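Local coordinates for leucine-rich repeat protein (Bacteroides thetaiotaomicron, PDB 4ECN) that is of unknown function but, as an extracellular leucine-rich repeat protein carrying two DUF4458 domains, probably binds other proteins, at residues I87-Y91 with S207-L211; T132-S138 with L251-V257; N154-D159 with T222-Q226; E235-G241 with P258-T264. The contacts are given in a common frame with arbitrary orientation. Residues are numbered along the deposited sequence.

Interaction 1 of 4, residues I87-Y91 with S207-L211; sequences IVGYY and SAVWL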
# COMPACT_ATOMS: atom_id res chain seq x y z
N ILE A 87 10.88 28.96 -33.78
CA ILE A 87 11.11 28.47 -35.15
C ILE A 87 10.11 27.34 -35.40
O ILE A 87 10.01 26.43 -34.57
CB ILE A 87 12.58 28.01 -35.40
CG1 ILE A 87 13.62 29.04 -34.94
CG2 ILE A 87 12.80 27.58 -36.86
CD1 ILE A 87 15.05 28.42 -34.72
N VAL A 88 9.35 27.42 -36.51
CA VAL A 88 8.37 26.39 -36.87
C VAL A 88 9.06 25.35 -37.77
O VAL A 88 8.90 24.14 -37.59
CB VAL A 88 7.09 26.97 -37.53
CG1 VAL A 88 5.99 25.91 -37.62
CG2 VAL A 88 6.58 28.18 -36.76
N GLY A 89 9.86 25.87 -38.70
CA GLY A 89 10.64 25.09 -39.66
C GLY A 89 11.39 26.01 -40.60
O GLY A 89 11.30 27.23 -40.48
N TYR A 90 12.14 25.41 -41.53
CA TYR A 90 12.92 26.18 -42.49
C TYR A 90 13.07 25.43 -43.81
O TYR A 90 13.00 24.21 -43.86
CB TYR A 90 14.32 26.51 -41.91
CG TYR A 90 15.20 25.31 -41.60
CD1 TYR A 90 16.03 24.75 -42.57
CD2 TYR A 90 15.25 24.78 -40.31
CE1 TYR A 90 16.85 23.66 -42.28
CE2 TYR A 90 16.05 23.68 -40.01
CZ TYR A 90 16.86 23.13 -40.99
OH TYR A 90 17.66 22.06 -40.69
N TYR A 91 13.32 26.20 -44.89
CA TYR A 91 13.55 25.65 -46.22
C TYR A 91 14.90 26.11 -46.71
O TYR A 91 15.26 27.26 -46.51
CB TYR A 91 12.43 26.07 -47.24
CG TYR A 91 10.99 25.97 -46.76
CD1 TYR A 91 10.37 27.05 -46.13
CD2 TYR A 91 10.22 24.85 -47.06
CE1 TYR A 91 9.03 26.98 -45.72
CE2 TYR A 91 8.87 24.78 -46.66
CZ TYR A 91 8.29 25.85 -46.00
OH TYR A 91 6.98 25.80 -45.58
N SER A 207 -0.98 28.09 -42.71
CA SER A 207 0.40 27.89 -42.27
C SER A 207 0.73 26.37 -42.32
O SER A 207 0.09 25.57 -41.62
CB SER A 207 0.64 28.47 -40.88
OG SER A 207 0.49 29.87 -40.84
N ALA A 208 1.67 25.97 -43.22
CA ALA A 208 2.08 24.58 -43.39
C ALA A 208 2.79 24.06 -42.16
O ALA A 208 3.40 24.85 -41.43
CB ALA A 208 2.97 24.43 -44.60
N VAL A 209 2.73 22.74 -41.92
CA VAL A 209 3.40 22.11 -40.80
C VAL A 209 4.42 21.14 -41.38
O VAL A 209 4.32 20.81 -42.54
CB VAL A 209 2.43 21.43 -39.80
CG1 VAL A 209 1.41 22.43 -39.28
CG2 VAL A 209 1.73 20.21 -40.40
N TRP A 210 5.44 20.75 -40.60
CA TRP A 210 6.48 19.82 -41.05
C TRP A 210 6.25 18.45 -40.46
O TRP A 210 6.43 18.26 -39.25
CB TRP A 210 7.90 20.31 -40.68
CG TRP A 210 8.45 21.39 -41.56
CD1 TRP A 210 9.33 21.24 -42.59
CD2 TRP A 210 8.14 22.79 -41.49
NE1 TRP A 210 9.57 22.45 -43.19
CE2 TRP A 210 8.85 23.42 -42.54
CE3 TRP A 210 7.32 23.57 -40.66
CZ2 TRP A 210 8.77 24.80 -42.76
CZ3 TRP A 210 7.22 24.93 -40.90
CH2 TRP A 210 7.95 25.54 -41.94
N LEU A 211 5.87 17.48 -41.32
CA LEU A 211 5.66 16.09 -40.93
C LEU A 211 6.69 15.17 -41.58
O LEU A 211 7.02 15.39 -42.75
CB LEU A 211 4.26 15.59 -41.31
CG LEU A 211 3.05 16.15 -40.59
CD1 LEU A 211 1.80 15.59 -41.19
CD2 LEU A 211 3.08 15.83 -39.10

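Interaction 2 of 4, residues T132-S138 with L251-V257; sequences TVTFKLS and LTKDANV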
# COMPACT_ATOMS: atom_id res chain seq x y z
N THR A 132 5.84 18.96 -46.13
CA THR A 132 4.97 19.94 -45.44
C THR A 132 3.49 19.65 -45.78
O THR A 132 3.21 18.98 -46.77
CB THR A 132 5.38 21.39 -45.73
OG1 THR A 132 5.44 21.60 -47.14
CG2 THR A 132 6.71 21.76 -45.09
N VAL A 133 2.56 20.09 -44.91
CA VAL A 133 1.13 19.79 -45.04
C VAL A 133 0.26 20.99 -44.66
O VAL A 133 0.60 21.75 -43.75
CB VAL A 133 0.76 18.56 -44.15
CG1 VAL A 133 -0.72 18.50 -43.79
CG2 VAL A 133 1.18 17.26 -44.82
N THR A 134 -0.90 21.10 -45.32
CA THR A 134 -1.98 22.05 -45.03
C THR A 134 -3.25 21.24 -44.87
O THR A 134 -3.42 20.23 -45.55
CB THR A 134 -2.12 23.15 -46.08
OG1 THR A 134 -2.32 22.54 -47.36
CG2 THR A 134 -0.94 24.10 -46.09
N PHE A 135 -4.13 21.69 -43.98
CA PHE A 135 -5.38 20.98 -43.71
C PHE A 135 -6.57 21.71 -44.31
O PHE A 135 -6.52 22.93 -44.55
CB PHE A 135 -5.56 20.80 -42.19
CG PHE A 135 -4.45 19.97 -41.61
CD1 PHE A 135 -4.52 18.58 -41.61
CD2 PHE A 135 -3.27 20.57 -41.16
CE1 PHE A 135 -3.46 17.82 -41.13
CE2 PHE A 135 -2.22 19.80 -40.67
CZ PHE A 135 -2.33 18.43 -40.65
N LYS A 136 -7.62 20.94 -44.58
CA LYS A 136 -8.89 21.39 -45.11
C LYS A 136 -9.97 20.76 -44.25
O LYS A 136 -10.17 19.53 -44.28
CB LYS A 136 -9.01 21.02 -46.59
CG LYS A 136 -10.33 21.37 -47.26
CD LYS A 136 -10.45 20.55 -48.55
CE LYS A 136 -11.69 20.79 -49.37
NZ LYS A 136 -11.66 22.11 -50.03
N LEU A 137 -10.60 21.61 -43.43
CA LEU A 137 -11.68 21.26 -42.52
C LEU A 137 -12.97 21.10 -43.33
O LEU A 137 -13.29 21.97 -44.12
CB LEU A 137 -11.83 22.32 -41.42
CG LEU A 137 -10.84 22.33 -40.26
CD1 LEU A 137 -9.44 22.78 -40.69
CD2 LEU A 137 -11.32 23.28 -39.17
N SER A 138 -13.67 19.97 -43.15
CA SER A 138 -14.87 19.65 -43.92
C SER A 138 -15.98 19.08 -43.05
O SER A 138 -15.67 18.38 -42.08
CB SER A 138 -14.50 18.63 -44.99
OG SER A 138 -13.23 18.87 -45.58
N LEU A 251 5.23 19.66 -50.57
CA LEU A 251 4.03 20.02 -49.80
C LEU A 251 2.77 19.25 -50.25
O LEU A 251 2.37 19.31 -51.41
CB LEU A 251 3.74 21.53 -49.90
CG LEU A 251 2.34 22.01 -49.44
CD1 LEU A 251 2.30 22.28 -47.95
CD2 LEU A 251 1.91 23.22 -50.22
N THR A 252 2.12 18.61 -49.28
CA THR A 252 0.84 17.94 -49.48
C THR A 252 -0.23 18.98 -49.11
O THR A 252 -0.16 19.58 -48.05
CB THR A 252 0.78 16.63 -48.69
OG1 THR A 252 1.87 15.79 -49.10
CG2 THR A 252 -0.58 15.91 -48.85
N LYS A 253 -1.18 19.22 -50.01
CA LYS A 253 -2.18 20.24 -49.78
C LYS A 253 -3.52 19.62 -49.41
O LYS A 253 -3.88 18.55 -49.91
CB LYS A 253 -2.32 21.13 -51.04
CG LYS A 253 -3.10 22.43 -50.86
CD LYS A 253 -3.52 23.03 -52.21
CE LYS A 253 -4.49 24.19 -52.04
NZ LYS A 253 -5.02 24.67 -53.34
N ASP A 254 -4.26 20.33 -48.53
CA ASP A 254 -5.63 20.09 -48.07
C ASP A 254 -5.88 18.63 -47.59
O ASP A 254 -6.66 17.87 -48.18
CB ASP A 254 -6.63 20.46 -49.17
CG ASP A 254 -6.70 21.97 -49.41
OD1 ASP A 254 -6.14 22.74 -48.57
OD2 ASP A 254 -7.35 22.38 -50.41
N ALA A 255 -5.25 18.30 -46.44
CA ALA A 255 -5.37 17.05 -45.70
C ALA A 255 -6.70 17.05 -44.93
O ALA A 255 -7.03 18.06 -44.31
CB ALA A 255 -4.17 16.90 -44.76
N ASN A 256 -7.46 15.96 -44.98
CA ASN A 256 -8.82 15.92 -44.42
C ASN A 256 -8.93 15.99 -42.85
O ASN A 256 -8.49 15.08 -42.15
CB ASN A 256 -9.55 14.65 -44.86
CG ASN A 256 -11.01 14.63 -44.46
OD1 ASN A 256 -11.52 13.59 -43.98
ND2 ASN A 256 -11.72 15.77 -44.63
N VAL A 257 -9.65 17.02 -42.36
CA VAL A 257 -10.02 17.18 -40.95
C VAL A 257 -11.57 17.11 -40.93
O VAL A 257 -12.23 18.11 -41.22
CB VAL A 257 -9.44 18.45 -40.29
CG1 VAL A 257 -9.87 18.56 -38.83
CG2 VAL A 257 -7.91 18.48 -40.39

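Interaction 3 of 4, residues N154-D159 with T222-Q226; sequences NIRYVD and TTYSQ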
# COMPACT_ATOMS: atom_id res chain seq x y z
N ASN A 154 -17.12 30.44 -37.90
CA ASN A 154 -16.79 30.93 -36.54
C ASN A 154 -15.97 29.82 -35.73
O ASN A 154 -15.80 29.93 -34.51
CB ASN A 154 -17.99 31.54 -35.71
CG ASN A 154 -19.01 30.68 -34.96
OD1 ASN A 154 -18.77 29.52 -34.57
ND2 ASN A 154 -20.16 31.30 -34.66
N ILE A 155 -15.34 28.86 -36.46
CA ILE A 155 -14.25 28.00 -35.98
C ILE A 155 -13.01 28.86 -36.22
O ILE A 155 -12.75 29.20 -37.38
CB ILE A 155 -14.17 26.58 -36.64
CG1 ILE A 155 -15.28 25.63 -36.19
CG2 ILE A 155 -12.80 25.93 -36.42
CD1 ILE A 155 -15.36 24.31 -37.04
N ARG A 156 -12.29 29.30 -35.18
CA ARG A 156 -11.16 30.20 -35.42
C ARG A 156 -9.80 29.48 -35.39
O ARG A 156 -8.88 29.86 -36.13
CB ARG A 156 -11.17 31.33 -34.39
CG ARG A 156 -12.44 32.18 -34.44
CD ARG A 156 -12.40 33.28 -35.48
NE ARG A 156 -13.71 33.93 -35.58
CZ ARG A 156 -14.59 33.69 -36.55
NH1 ARG A 156 -14.30 32.84 -37.53
NH2 ARG A 156 -15.76 34.31 -36.55
N TYR A 157 -9.67 28.45 -34.52
CA TYR A 157 -8.47 27.65 -34.31
C TYR A 157 -8.80 26.16 -34.19
O TYR A 157 -9.90 25.80 -33.75
CB TYR A 157 -7.71 28.11 -33.05
CG TYR A 157 -7.14 29.51 -33.20
CD1 TYR A 157 -5.91 29.72 -33.82
CD2 TYR A 157 -7.86 30.62 -32.77
CE1 TYR A 157 -5.41 31.01 -34.01
CE2 TYR A 157 -7.37 31.91 -32.95
CZ TYR A 157 -6.14 32.11 -33.56
OH TYR A 157 -5.65 33.38 -33.71
N VAL A 158 -7.84 25.30 -34.57
CA VAL A 158 -8.01 23.86 -34.48
C VAL A 158 -6.71 23.19 -33.97
O VAL A 158 -5.61 23.73 -34.13
CB VAL A 158 -8.48 23.26 -35.84
CG1 VAL A 158 -7.33 23.16 -36.84
CG2 VAL A 158 -9.16 21.92 -35.65
N ASP A 159 -6.87 22.01 -33.33
CA ASP A 159 -5.80 21.12 -32.86
C ASP A 159 -5.95 19.83 -33.59
O ASP A 159 -7.02 19.24 -33.47
CB ASP A 159 -5.84 20.88 -31.33
CG ASP A 159 -5.48 22.05 -30.43
OD1 ASP A 159 -4.63 22.86 -30.82
OD2 ASP A 159 -5.99 22.10 -29.31
N THR A 222 -9.65 19.29 -31.87
CA THR A 222 -10.30 20.21 -30.95
C THR A 222 -10.44 21.52 -31.70
O THR A 222 -9.44 22.07 -32.16
CB THR A 222 -9.56 20.32 -29.62
OG1 THR A 222 -9.43 19.02 -29.03
CG2 THR A 222 -10.27 21.21 -28.64
N THR A 223 -11.69 22.00 -31.89
CA THR A 223 -11.94 23.28 -32.56
C THR A 223 -12.16 24.38 -31.49
O THR A 223 -12.67 24.09 -30.40
CB THR A 223 -13.11 23.22 -33.56
OG1 THR A 223 -14.23 22.60 -32.94
CG2 THR A 223 -12.75 22.46 -34.83
N TYR A 224 -11.78 25.63 -31.81
CA TYR A 224 -11.91 26.78 -30.92
C TYR A 224 -12.58 28.00 -31.58
O TYR A 224 -12.38 28.27 -32.76
CB TYR A 224 -10.53 27.23 -30.42
CG TYR A 224 -9.76 26.17 -29.69
CD1 TYR A 224 -9.94 25.96 -28.33
CD2 TYR A 224 -8.83 25.37 -30.36
CE1 TYR A 224 -9.24 24.95 -27.65
CE2 TYR A 224 -8.13 24.37 -29.70
CZ TYR A 224 -8.33 24.17 -28.35
OH TYR A 224 -7.63 23.18 -27.70
N SER A 225 -13.34 28.77 -30.77
CA SER A 225 -13.97 30.03 -31.17
C SER A 225 -13.27 31.17 -30.45
O SER A 225 -13.00 31.04 -29.26
CB SER A 225 -15.47 30.01 -30.88
OG SER A 225 -15.75 29.94 -29.49
N GLN A 226 -12.93 32.26 -31.16
CA GLN A 226 -12.24 33.42 -30.58
C GLN A 226 -13.21 34.59 -30.49
O GLN A 226 -13.91 34.89 -31.46
CB GLN A 226 -10.98 33.80 -31.41
CG GLN A 226 -10.00 34.79 -30.73
CD GLN A 226 -8.92 34.13 -29.88
OE1 GLN A 226 -8.22 33.20 -30.29
NE2 GLN A 226 -8.67 34.70 -28.71

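Interaction 4 of 4, residues E235-G241 with P258-T264; sequences ETQSVRG and PIQLKET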
# COMPACT_ATOMS: atom_id res chain seq x y z
N GLU A 235 -15.59 21.71 -29.59
CA GLU A 235 -15.77 20.26 -29.50
C GLU A 235 -14.43 19.53 -29.58
O GLU A 235 -13.44 20.08 -30.07
CB GLU A 235 -16.72 19.72 -30.60
CG GLU A 235 -16.10 19.65 -31.99
CD GLU A 235 -16.94 18.98 -33.05
OE1 GLU A 235 -17.76 18.10 -32.70
OE2 GLU A 235 -16.73 19.29 -34.25
N THR A 236 -14.42 18.28 -29.16
CA THR A 236 -13.27 17.40 -29.24
C THR A 236 -13.80 16.09 -29.76
O THR A 236 -14.79 15.57 -29.22
CB THR A 236 -12.50 17.29 -27.89
OG1 THR A 236 -12.15 18.59 -27.43
CG2 THR A 236 -11.23 16.50 -28.01
N GLN A 237 -13.22 15.59 -30.85
CA GLN A 237 -13.70 14.34 -31.41
C GLN A 237 -12.58 13.41 -31.80
O GLN A 237 -11.53 13.87 -32.26
CB GLN A 237 -14.57 14.59 -32.66
CG GLN A 237 -15.82 15.43 -32.47
CD GLN A 237 -16.91 14.85 -31.62
OE1 GLN A 237 -17.07 13.64 -31.49
NE2 GLN A 237 -17.75 15.73 -31.08
N SER A 238 -12.81 12.10 -31.63
CA SER A 238 -11.94 11.04 -32.14
C SER A 238 -12.50 10.69 -33.51
O SER A 238 -13.70 10.43 -33.64
CB SER A 238 -11.87 9.84 -31.21
OG SER A 238 -10.83 8.97 -31.64
N VAL A 239 -11.67 10.84 -34.54
CA VAL A 239 -12.09 10.62 -35.91
C VAL A 239 -11.08 9.75 -36.67
O VAL A 239 -10.10 9.26 -36.09
CB VAL A 239 -12.30 11.99 -36.63
CG1 VAL A 239 -13.51 12.75 -36.09
CG2 VAL A 239 -11.04 12.86 -36.59
N ARG A 240 -11.35 9.56 -37.97
CA ARG A 240 -10.55 8.88 -38.98
C ARG A 240 -10.73 9.65 -40.29
O ARG A 240 -11.64 9.37 -41.07
CB ARG A 240 -10.91 7.39 -39.12
CG ARG A 240 -10.36 6.47 -38.03
CD ARG A 240 -8.83 6.41 -38.03
NE ARG A 240 -8.30 5.40 -37.12
CZ ARG A 240 -8.14 5.57 -35.81
NH1 ARG A 240 -8.51 6.71 -35.23
NH2 ARG A 240 -7.63 4.60 -35.06
N GLY A 241 -9.91 10.67 -40.45
CA GLY A 241 -9.90 11.50 -41.64
C GLY A 241 -9.33 10.72 -42.80
O GLY A 241 -8.62 9.73 -42.61
N PRO A 258 -12.14 15.91 -40.68
CA PRO A 258 -13.61 15.74 -40.74
C PRO A 258 -14.35 16.31 -39.51
O PRO A 258 -14.55 15.60 -38.51
CB PRO A 258 -13.78 14.22 -40.81
CG PRO A 258 -12.61 13.67 -40.12
CD PRO A 258 -11.47 14.62 -40.40
N ILE A 259 -14.86 17.54 -39.64
CA ILE A 259 -15.58 18.23 -38.57
C ILE A 259 -16.96 17.58 -38.41
O ILE A 259 -17.65 17.34 -39.40
CB ILE A 259 -15.66 19.75 -38.85
CG1 ILE A 259 -14.24 20.37 -39.02
CG2 ILE A 259 -16.48 20.50 -37.78
CD1 ILE A 259 -13.25 20.21 -37.84
N GLN A 260 -17.35 17.26 -37.16
CA GLN A 260 -18.60 16.56 -36.83
C GLN A 260 -19.74 17.48 -36.41
O GLN A 260 -20.91 17.13 -36.65
CB GLN A 260 -18.35 15.57 -35.68
CG GLN A 260 -17.29 14.50 -35.97
CD GLN A 260 -17.64 13.61 -37.13
OE1 GLN A 260 -18.73 13.01 -37.18
NE2 GLN A 260 -16.71 13.47 -38.06
N LEU A 261 -19.41 18.61 -35.72
CA LEU A 261 -20.35 19.59 -35.15
C LEU A 261 -21.28 18.87 -34.19
O LEU A 261 -22.51 18.90 -34.36
CB LEU A 261 -21.14 20.36 -36.23
CG LEU A 261 -20.35 21.06 -37.33
CD1 LEU A 261 -21.23 21.35 -38.52
CD2 LEU A 261 -19.68 22.31 -36.83
N LYS A 262 -20.69 18.14 -33.25
CA LYS A 262 -21.45 17.36 -32.28
C LYS A 262 -21.04 17.72 -30.84
O LYS A 262 -20.14 18.53 -30.60
CB LYS A 262 -21.25 15.85 -32.52
CG LYS A 262 -21.68 15.32 -33.87
CD LYS A 262 -21.33 13.84 -33.98
CE LYS A 262 -21.57 13.26 -35.35
NZ LYS A 262 -21.08 11.85 -35.45
N GLU A 263 -21.73 17.10 -29.88
CA GLU A 263 -21.42 17.27 -28.48
C GLU A 263 -20.26 16.35 -28.18
O GLU A 263 -20.22 15.24 -28.71
CB GLU A 263 -22.68 16.96 -27.64
CG GLU A 263 -22.70 17.63 -26.27
CD GLU A 263 -24.10 17.76 -25.69
OE1 GLU A 263 -24.69 16.73 -25.30
OE2 GLU A 263 -24.63 18.90 -25.66
N THR A 264 -19.27 16.82 -27.40
CA THR A 264 -18.11 16.01 -27.03
C THR A 264 -18.59 14.89 -26.16
O THR A 264 -19.35 15.14 -25.22
CB THR A 264 -17.06 16.88 -26.36
OG1 THR A 264 -16.75 17.92 -27.25
CG2 THR A 264 -15.77 16.11 -26.02

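Interaction 1 of 4, residues I87-Y91 with S207-L211
At Ser207 the chain turns a corner; Ser207 itself is out of reach of 87-91. Ala208 gives only its CB, 4.3 Å from OH of Tyr91. Val209 points away and packs on Leu173, Met176 and Phe135 within its own sheet. The two strands cross at 80° with axes 7.1 Å apart and no hydrogen bond between them: this contact is part of the junction between the two DUF4458 domains, each a beta domain of the transthyretin clan, with strand 83-93 of the first facing strand 202-212 of the second. The CA-CB bond of Trp210 points toward 87-91, and its indole packs on the backbone there. Gly89 CA sits over the face of the Trp210 six-membered ring, 3.4 Å from its centroid and 7° off the normal, a CH-pi contact; an ideal CB on Gly89 would lie 2.3 Å from CD2 of Trp210, a clash. On one flank Val88 CG1 packs 3.6 Å from Trp210 CZ3. Trp210 CZ2 lies over one face of the Tyr91 ring, 3.4 Å from CZ of Tyr91, the two rings inclined at 46°. Thr132 and Val47 also touch the indole, while Leu211, beyond reach of 87-91, packs on Thr171.

Interaction 2 of 4, residues T132-S138 with L251-V257
Two parallel strands run side by side here, a beta bulge in 251-257 shaping the surface between them. Thr132 pairs with Leu251 and Val133 with Thr252, but Phe135 pairs with Ala255, so Lys253 and Asp254 together stand opposite Thr134. The register shifts by one, with Asp254 at positive phi and psi (50°/69°). Thr134 fills the bend, its OG1 accepting a bond from Asp254 N (3.2 Å) and its O one from Ala255 N (2.8 Å); beside it Lys136 CB lies 3.6 Å from Asp254 CB. The pair joins the first strand, 130-139, of the second DUF4458 domain to its last, 251-259. On the buried face the small Ala255 makes the hollow: Phe135 CD1 rests 3.6 Å from both Ala255 CB and Val257 CG2, with Val133 CG1 3.9 Å from Ala255 CB. Leu137 CG closes on Val257 CB at 4.1 Å. On the face of Thr132, Leu251 and Lys136, Leu251 CB tucks 3.2 Å from Thr132 OG1, and Leu251 CD1 lies 3.8 Å from Val133 N and 4.2 Å from Thr134 CG2.

Interaction 3 of 4, residues N154-D159 with T222-Q226
A classic beta bulge opens this antiparallel pairing in the second DUF4458 domain: Arg156 and Tyr157 both face Tyr224, and both their N atoms donate to Tyr224 O, at 2.6 Å from Arg156 and 3.2 Å from Tyr157. Regular pairing follows. Tyr224 N bonds to Tyr157 O (2.7 Å), then Asp159 N to Thr222 O (2.8 Å) and Thr222 N to Asp159 O (3.1 Å), with Val158 and Thr223 the non-hydrogen-bonded pair between. On the face of Tyr157 and Asp159, the Tyr224 ring reaches along the strand so that its OH donates to Asp159 OD2 at 2.5 Å. On the opposite face Thr223 CG2 meets Ile155 CG2 (3.8 Å) and Val158 CG2 (3.7 Å). At the bulge, Arg156 CG packs 3.7 Å from Gln226 CB. Strand 157-164 is flanked by strand 170-179, where Gly175 N holds Asp159 OD1, and strand 214-227 by strand 230-238, whose Arg231 makes a cation-pi contact with Tyr157; Ile259 of strand 251-259 packs on Ile155 and Thr223.

Interaction 4 of 4, residues E235-G241 with P258-T264
Hydrogen bonds to the carboxylate of Glu235 dominate this contact. Glu235 OE1 accepts from Lys262 N (3.0 Å) and Glu235 OE2 from Leu261 N (3.1 Å), so one side chain holds two successive backbone amides where the chain leaves strand 251-259; Leu261 has positive phi and psi (57°/53°) at this turn. Tyr221 and Tyr150 also bond OE2 through their hydroxyls. Thr264 reaches back in the other direction: its OG1 accepts from Thr236 N at 3.0 Å. Gln237 NE2 gives a 2.9 Å bond to Glu235 OE1 and a weak one to Glu263 O at 3.5 Å. Apolar and van der Waals contacts fill the remainder. Val239 CB lies 3.9 Å from Pro258 CG, Gly241 CA is 3.7 Å from Pro258 CD, and the aliphatic parts of Gln237 and Gln260 meet CG to CG at 3.9 Å. Thr264 CG2 approaches Thr236 CB to 3.9 Å. These contacts join the end of strand 230-238 and the residues after it to the chain as it leaves strand 251-259 and runs toward helix 266-280. Strand 230-238 pairs on with strand 214-227, Ile259 bonds through its backbone to Ser138 of strand 130-139, and from helix 266-280 Ile268 packs on Thr236 and Lys272 NZ bonds to Thr236 OG1, while Arg240 forms a salt bridge with Glu307 in the repeat region.

In the fold
Interactions 2 and 3 are strand pairings in the sheet of the second DUF4458 domain, and interaction 4 joins its strand 230-238 to the chain leaving strand 251-259, whereas interaction 1 joins that domain to the first. Interactions 2 and 4 share strand 251-259, and Ser138 and Ile259 continue the pairing from one into the other. Leu137, Ile155, Thr223 and Ile259 bring interactions 2, 3 and 4 together in the buried interior. Chemistry follows place: backbone bonds with a bulge in each of interactions 2 and 3, an aromatic and CH-pi contact without hydrogen bonds at the interdomain crossing, and a carboxylate holding loop amides in interaction 4. All are partly buried; Lys253, Arg156 and Glu263 mark exposed margins.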